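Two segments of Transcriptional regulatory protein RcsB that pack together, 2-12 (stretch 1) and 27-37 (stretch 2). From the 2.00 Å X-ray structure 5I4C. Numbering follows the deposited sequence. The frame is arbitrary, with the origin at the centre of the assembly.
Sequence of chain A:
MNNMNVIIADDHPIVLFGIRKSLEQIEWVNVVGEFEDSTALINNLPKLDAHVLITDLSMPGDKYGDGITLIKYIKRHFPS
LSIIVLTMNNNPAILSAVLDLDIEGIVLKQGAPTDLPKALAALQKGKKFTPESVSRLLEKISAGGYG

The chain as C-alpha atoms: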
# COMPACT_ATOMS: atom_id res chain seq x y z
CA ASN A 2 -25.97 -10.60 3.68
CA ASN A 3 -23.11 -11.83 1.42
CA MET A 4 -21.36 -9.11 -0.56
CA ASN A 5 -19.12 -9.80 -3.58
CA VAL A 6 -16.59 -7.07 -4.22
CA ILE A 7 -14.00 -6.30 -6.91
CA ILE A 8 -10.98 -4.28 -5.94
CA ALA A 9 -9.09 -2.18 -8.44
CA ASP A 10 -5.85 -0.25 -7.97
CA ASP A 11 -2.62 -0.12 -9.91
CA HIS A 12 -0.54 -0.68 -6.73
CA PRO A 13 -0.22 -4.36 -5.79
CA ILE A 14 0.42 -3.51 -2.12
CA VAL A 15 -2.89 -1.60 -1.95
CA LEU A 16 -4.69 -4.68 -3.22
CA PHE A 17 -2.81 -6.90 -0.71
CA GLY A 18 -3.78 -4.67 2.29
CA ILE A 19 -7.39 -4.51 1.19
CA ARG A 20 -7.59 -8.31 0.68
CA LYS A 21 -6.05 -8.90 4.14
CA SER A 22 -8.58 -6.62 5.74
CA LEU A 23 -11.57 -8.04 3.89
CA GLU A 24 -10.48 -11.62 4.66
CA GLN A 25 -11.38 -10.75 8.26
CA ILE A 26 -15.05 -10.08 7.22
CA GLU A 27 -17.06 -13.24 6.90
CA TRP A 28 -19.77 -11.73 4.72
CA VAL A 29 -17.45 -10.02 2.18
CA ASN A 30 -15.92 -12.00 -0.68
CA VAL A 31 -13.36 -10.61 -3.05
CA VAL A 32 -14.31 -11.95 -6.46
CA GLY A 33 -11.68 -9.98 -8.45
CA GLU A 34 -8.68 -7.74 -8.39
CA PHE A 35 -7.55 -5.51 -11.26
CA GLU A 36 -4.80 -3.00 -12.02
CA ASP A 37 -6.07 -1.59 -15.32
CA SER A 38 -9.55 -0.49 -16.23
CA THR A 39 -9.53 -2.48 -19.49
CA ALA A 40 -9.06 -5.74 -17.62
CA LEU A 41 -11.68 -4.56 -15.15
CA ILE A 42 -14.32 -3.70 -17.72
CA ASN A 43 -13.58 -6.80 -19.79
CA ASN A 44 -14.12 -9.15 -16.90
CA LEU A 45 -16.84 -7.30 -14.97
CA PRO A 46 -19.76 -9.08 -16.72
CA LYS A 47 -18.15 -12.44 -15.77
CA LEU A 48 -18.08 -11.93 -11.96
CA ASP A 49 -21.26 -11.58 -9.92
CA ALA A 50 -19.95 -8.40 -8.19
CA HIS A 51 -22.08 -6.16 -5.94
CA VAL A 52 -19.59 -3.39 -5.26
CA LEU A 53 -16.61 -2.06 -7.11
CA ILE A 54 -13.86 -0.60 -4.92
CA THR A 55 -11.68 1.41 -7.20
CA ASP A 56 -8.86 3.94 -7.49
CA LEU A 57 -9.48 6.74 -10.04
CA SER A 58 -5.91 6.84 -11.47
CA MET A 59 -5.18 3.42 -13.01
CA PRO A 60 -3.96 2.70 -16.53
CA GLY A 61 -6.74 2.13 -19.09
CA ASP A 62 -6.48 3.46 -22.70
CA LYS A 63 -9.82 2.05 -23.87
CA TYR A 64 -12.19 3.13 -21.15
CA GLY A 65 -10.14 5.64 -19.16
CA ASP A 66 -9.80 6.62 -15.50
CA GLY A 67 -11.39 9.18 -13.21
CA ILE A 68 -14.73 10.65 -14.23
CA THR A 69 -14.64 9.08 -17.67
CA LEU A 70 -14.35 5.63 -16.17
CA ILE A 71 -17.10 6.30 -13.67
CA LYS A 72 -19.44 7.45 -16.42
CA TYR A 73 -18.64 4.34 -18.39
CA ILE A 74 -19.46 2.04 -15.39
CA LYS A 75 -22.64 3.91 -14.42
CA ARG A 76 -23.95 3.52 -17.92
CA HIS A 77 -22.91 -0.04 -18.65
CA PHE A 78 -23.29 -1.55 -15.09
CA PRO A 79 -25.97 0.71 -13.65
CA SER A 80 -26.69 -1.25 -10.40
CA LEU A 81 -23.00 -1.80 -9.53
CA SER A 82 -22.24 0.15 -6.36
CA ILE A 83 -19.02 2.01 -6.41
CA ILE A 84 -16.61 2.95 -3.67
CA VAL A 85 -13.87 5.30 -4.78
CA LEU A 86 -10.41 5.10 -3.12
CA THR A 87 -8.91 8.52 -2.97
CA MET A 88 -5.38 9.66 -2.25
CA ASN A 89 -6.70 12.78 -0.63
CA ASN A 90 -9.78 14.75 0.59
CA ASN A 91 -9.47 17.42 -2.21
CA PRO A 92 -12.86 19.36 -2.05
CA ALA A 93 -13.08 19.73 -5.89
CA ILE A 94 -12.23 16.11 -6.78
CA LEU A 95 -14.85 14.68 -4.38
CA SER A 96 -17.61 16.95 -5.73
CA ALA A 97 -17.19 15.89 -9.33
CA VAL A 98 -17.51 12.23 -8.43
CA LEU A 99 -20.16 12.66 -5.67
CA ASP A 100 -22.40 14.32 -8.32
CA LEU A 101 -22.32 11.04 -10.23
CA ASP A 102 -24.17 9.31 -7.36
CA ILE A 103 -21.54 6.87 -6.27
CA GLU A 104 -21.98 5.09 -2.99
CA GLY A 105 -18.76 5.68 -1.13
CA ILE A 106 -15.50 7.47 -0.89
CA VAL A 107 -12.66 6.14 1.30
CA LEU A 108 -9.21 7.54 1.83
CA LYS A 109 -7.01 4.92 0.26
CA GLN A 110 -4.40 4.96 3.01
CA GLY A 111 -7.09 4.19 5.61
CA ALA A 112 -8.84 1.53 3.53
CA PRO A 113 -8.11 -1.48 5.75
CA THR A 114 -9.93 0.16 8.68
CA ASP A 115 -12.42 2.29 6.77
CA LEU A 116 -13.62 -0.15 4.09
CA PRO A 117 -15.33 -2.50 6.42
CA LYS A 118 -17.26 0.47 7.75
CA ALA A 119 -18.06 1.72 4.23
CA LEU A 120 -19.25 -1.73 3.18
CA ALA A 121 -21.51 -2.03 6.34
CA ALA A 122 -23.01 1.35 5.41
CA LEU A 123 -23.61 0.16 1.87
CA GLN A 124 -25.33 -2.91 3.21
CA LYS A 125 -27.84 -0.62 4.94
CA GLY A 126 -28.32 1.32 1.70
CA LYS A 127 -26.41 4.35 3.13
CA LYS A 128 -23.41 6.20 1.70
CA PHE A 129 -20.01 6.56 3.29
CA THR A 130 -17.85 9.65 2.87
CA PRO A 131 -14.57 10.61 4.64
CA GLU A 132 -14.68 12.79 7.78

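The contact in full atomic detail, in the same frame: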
# COMPACT_ATOMS: atom_id res chain seq x y z
N ASN A 2 -27.09 -10.63 2.70
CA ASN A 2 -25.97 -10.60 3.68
C ASN A 2 -24.57 -10.68 3.00
O ASN A 2 -23.71 -9.84 3.24
CB ASN A 2 -26.14 -11.75 4.65
CG ASN A 2 -25.28 -11.64 5.88
OD1 ASN A 2 -24.55 -10.67 6.09
ND2 ASN A 2 -25.37 -12.64 6.73
N ASN A 3 -24.35 -11.70 2.16
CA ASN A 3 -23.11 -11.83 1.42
C ASN A 3 -22.88 -10.72 0.39
O ASN A 3 -23.76 -10.40 -0.40
CB ASN A 3 -23.04 -13.17 0.72
CG ASN A 3 -21.65 -13.69 0.69
OD1 ASN A 3 -21.25 -14.46 1.57
ND2 ASN A 3 -20.88 -13.20 -0.25
N MET A 4 -21.69 -10.14 0.39
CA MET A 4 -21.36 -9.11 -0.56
C MET A 4 -20.10 -9.48 -1.36
O MET A 4 -19.03 -9.70 -0.80
CB MET A 4 -21.20 -7.82 0.19
CG MET A 4 -20.98 -6.60 -0.69
SD MET A 4 -20.80 -5.14 0.38
CE MET A 4 -22.49 -4.79 0.87
N ASN A 5 -20.23 -9.51 -2.70
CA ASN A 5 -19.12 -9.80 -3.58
C ASN A 5 -18.58 -8.50 -4.05
O ASN A 5 -19.37 -7.64 -4.54
CB ASN A 5 -19.54 -10.62 -4.76
CG ASN A 5 -19.93 -12.01 -4.39
OD1 ASN A 5 -19.47 -12.55 -3.37
ND2 ASN A 5 -20.79 -12.60 -5.19
N VAL A 6 -17.27 -8.33 -3.88
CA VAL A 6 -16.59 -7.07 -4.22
C VAL A 6 -15.44 -7.31 -5.17
O VAL A 6 -14.82 -8.36 -5.17
CB VAL A 6 -16.17 -6.25 -2.94
CG1 VAL A 6 -17.28 -6.21 -1.86
CG2 VAL A 6 -14.91 -6.80 -2.29
N ILE A 7 -15.18 -6.32 -6.04
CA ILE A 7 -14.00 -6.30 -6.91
C ILE A 7 -13.15 -5.16 -6.39
O ILE A 7 -13.71 -4.12 -6.00
CB ILE A 7 -14.41 -6.02 -8.37
CG1 ILE A 7 -15.22 -7.17 -8.92
CG2 ILE A 7 -13.22 -5.73 -9.23
CD1 ILE A 7 -15.66 -6.93 -10.33
N ILE A 8 -11.85 -5.33 -6.40
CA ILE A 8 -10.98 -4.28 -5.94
C ILE A 8 -10.05 -3.91 -7.08
O ILE A 8 -9.51 -4.81 -7.78
CB ILE A 8 -10.24 -4.66 -4.64
CG1 ILE A 8 -9.33 -5.87 -4.79
CG2 ILE A 8 -11.22 -5.05 -3.54
CD1 ILE A 8 -8.56 -6.21 -3.48
N ALA A 9 -9.88 -2.62 -7.31
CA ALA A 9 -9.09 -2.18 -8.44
C ALA A 9 -8.18 -1.03 -8.06
O ALA A 9 -8.62 -0.01 -7.50
CB ALA A 9 -10.00 -1.80 -9.60
N ASP A 10 -6.89 -1.25 -8.27
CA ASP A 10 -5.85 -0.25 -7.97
C ASP A 10 -4.60 -0.65 -8.70
O ASP A 10 -4.31 -1.85 -8.79
CB ASP A 10 -5.54 -0.17 -6.50
CG ASP A 10 -4.76 1.13 -6.13
OD1 ASP A 10 -5.36 2.15 -5.84
OD2 ASP A 10 -3.55 1.17 -6.12
N ASP A 11 -3.83 0.30 -9.17
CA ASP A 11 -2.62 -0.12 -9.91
C ASP A 11 -1.42 -0.36 -8.99
O ASP A 11 -0.34 -0.50 -9.48
CB ASP A 11 -2.30 0.81 -11.08
CG ASP A 11 -1.97 2.21 -10.65
OD1 ASP A 11 -2.54 2.63 -9.61
OD2 ASP A 11 -1.18 2.87 -11.38
N HIS A 12 -1.63 -0.41 -7.66
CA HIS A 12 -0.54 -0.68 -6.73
C HIS A 12 -0.80 -2.02 -6.05
O HIS A 12 -1.77 -2.13 -5.31
CB HIS A 12 -0.45 0.44 -5.69
CG HIS A 12 0.25 1.65 -6.18
ND1 HIS A 12 -0.42 2.81 -6.46
CD2 HIS A 12 1.53 1.85 -6.52
CE1 HIS A 12 0.45 3.71 -6.88
NE2 HIS A 12 1.63 3.14 -6.94
N GLU A 27 -16.42 -12.00 7.32
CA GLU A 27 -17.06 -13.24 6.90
C GLU A 27 -17.98 -12.98 5.71
O GLU A 27 -17.97 -13.74 4.79
CB GLU A 27 -17.85 -13.93 8.08
CG GLU A 27 -18.58 -12.94 9.04
CD GLU A 27 -19.93 -13.38 9.66
OE1 GLU A 27 -20.84 -12.50 9.75
OE2 GLU A 27 -20.07 -14.56 10.11
N TRP A 28 -18.71 -11.89 5.70
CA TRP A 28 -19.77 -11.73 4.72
C TRP A 28 -19.31 -11.03 3.43
O TRP A 28 -20.11 -10.84 2.54
CB TRP A 28 -21.00 -11.04 5.32
CG TRP A 28 -20.66 -9.86 6.11
CD1 TRP A 28 -20.32 -9.84 7.42
CD2 TRP A 28 -20.60 -8.52 5.66
NE1 TRP A 28 -20.04 -8.57 7.81
CE2 TRP A 28 -20.20 -7.74 6.74
CE3 TRP A 28 -20.87 -7.91 4.44
CZ2 TRP A 28 -20.06 -6.36 6.66
CZ3 TRP A 28 -20.71 -6.54 4.35
CH2 TRP A 28 -20.30 -5.77 5.45
N VAL A 29 -18.04 -10.68 3.36
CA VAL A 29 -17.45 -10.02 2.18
C VAL A 29 -16.56 -11.01 1.48
O VAL A 29 -15.70 -11.57 2.11
CB VAL A 29 -16.64 -8.75 2.57
CG1 VAL A 29 -15.87 -8.22 1.39
CG2 VAL A 29 -17.56 -7.67 3.07
N ASN A 30 -16.75 -11.16 0.16
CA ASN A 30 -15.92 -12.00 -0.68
C ASN A 30 -15.38 -11.15 -1.80
O ASN A 30 -16.14 -10.48 -2.51
CB ASN A 30 -16.72 -13.17 -1.27
CG ASN A 30 -17.26 -14.06 -0.20
OD1 ASN A 30 -18.45 -14.10 0.03
ND2 ASN A 30 -16.37 -14.69 0.54
N VAL A 31 -14.07 -11.19 -1.93
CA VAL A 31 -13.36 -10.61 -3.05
C VAL A 31 -13.41 -11.57 -4.20
O VAL A 31 -12.83 -12.64 -4.12
CB VAL A 31 -11.90 -10.29 -2.68
CG1 VAL A 31 -11.18 -9.72 -3.87
CG2 VAL A 31 -11.89 -9.34 -1.52
N VAL A 32 -14.11 -11.17 -5.26
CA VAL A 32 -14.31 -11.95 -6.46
C VAL A 32 -13.37 -11.48 -7.60
O VAL A 32 -13.28 -12.14 -8.64
CB VAL A 32 -15.80 -12.01 -6.91
CG1 VAL A 32 -16.64 -12.57 -5.79
CG2 VAL A 32 -16.39 -10.66 -7.31
N GLY A 33 -12.65 -10.38 -7.42
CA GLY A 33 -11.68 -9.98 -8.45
C GLY A 33 -10.81 -8.86 -8.01
O GLY A 33 -11.23 -8.03 -7.18
N GLU A 34 -9.60 -8.84 -8.56
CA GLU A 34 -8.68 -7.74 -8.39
C GLU A 34 -8.13 -7.34 -9.76
O GLU A 34 -7.66 -8.22 -10.47
CB GLU A 34 -7.48 -8.18 -7.57
CG GLU A 34 -7.89 -8.82 -6.29
CD GLU A 34 -6.69 -9.06 -5.38
OE1 GLU A 34 -5.54 -8.97 -5.88
OE2 GLU A 34 -6.88 -9.39 -4.21
N PHE A 35 -8.09 -6.04 -10.04
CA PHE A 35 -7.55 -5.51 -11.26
C PHE A 35 -6.61 -4.33 -11.04
O PHE A 35 -6.70 -3.65 -10.02
CB PHE A 35 -8.77 -5.05 -12.10
CG PHE A 35 -9.68 -6.17 -12.39
CD1 PHE A 35 -9.40 -7.01 -13.44
CD2 PHE A 35 -10.80 -6.43 -11.60
CE1 PHE A 35 -10.22 -8.08 -13.71
CE2 PHE A 35 -11.61 -7.53 -11.83
CZ PHE A 35 -11.32 -8.35 -12.92
N GLU A 36 -5.74 -4.11 -12.00
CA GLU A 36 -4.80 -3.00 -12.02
C GLU A 36 -4.91 -2.08 -13.21
O GLU A 36 -4.04 -1.23 -13.42
CB GLU A 36 -3.38 -3.59 -11.95
CG GLU A 36 -3.30 -4.55 -10.77
CD GLU A 36 -1.90 -5.08 -10.47
OE1 GLU A 36 -1.86 -6.15 -9.79
OE2 GLU A 36 -0.88 -4.40 -10.86
N ASP A 37 -5.93 -2.28 -14.04
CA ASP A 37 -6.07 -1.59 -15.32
C ASP A 37 -7.55 -1.60 -15.57
O ASP A 37 -8.21 -2.61 -15.32
CB ASP A 37 -5.24 -2.36 -16.40
CG ASP A 37 -5.40 -1.82 -17.81
OD1 ASP A 37 -6.51 -1.91 -18.32
OD2 ASP A 37 -4.40 -1.39 -18.48
O HOH W 1 0.40 -2.28 -11.40

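The two segments pair as neighbouring parallel strands, and most of the polarity in the contact is satisfied by backbone. In a parallel ladder one strand offers alternate residues, each bonding through both N and O to two different residues of its partner. Here Met4, Val6 and Ile8 play that part. Met4 N donates to Trp28 O (2.8 Å) and Met4 O accepts from Asn30 N (2.9 Å); Val6 N donates to Asn30 O (2.8 Å) and Val6 O accepts from Val32 N (2.9 Å). The next step skips a residue: Ile8 N donates to Gly33 O (2.9 Å), not to Val32 O, so the register shifts by one. Ile8 O then accepts from Phe35 N (2.9 Å), and Asp10 N closes the series on Phe35 O (3.0 Å). CA-H groups lean on the same carbonyls, the shortest being Glu34 CA to Ile8 O at 3.1 Å.

Gly33 suits its place beside Phe35: an ideal CB on Gly33 would lie only 3.0 Å from Phe35 CE2. With that space free, the Phe35 ring meets Ile7 edge-on, Phe35 CD2 to Ile7 CG2 at 3.5 Å. On the face bearing Met4, Val6 and Ile8, apolar side chains are in contact, Val6 CG2 with Val31 CG2 at 4.0 Å.

Side chains make one direct hydrogen bond across the two segments: Asn3 ND2 donates to Asn30 OD1 at 2.6 Å, the amide supplying a donor where the partner offers an acceptor. Asn5 ND2 and both Glu34 carboxylate oxygens find partners elsewhere in the structure. Beyond the strands, Asp10 OD2 accepts from His12 N (2.9 Å), tying down the turn before a helix. A water bridges the far end, its O 2.7 Å from Asp11 O and 2.5 Å from Glu36 OE2, donating to both; a carboxylate suits this exposed position because it can accept from solvent.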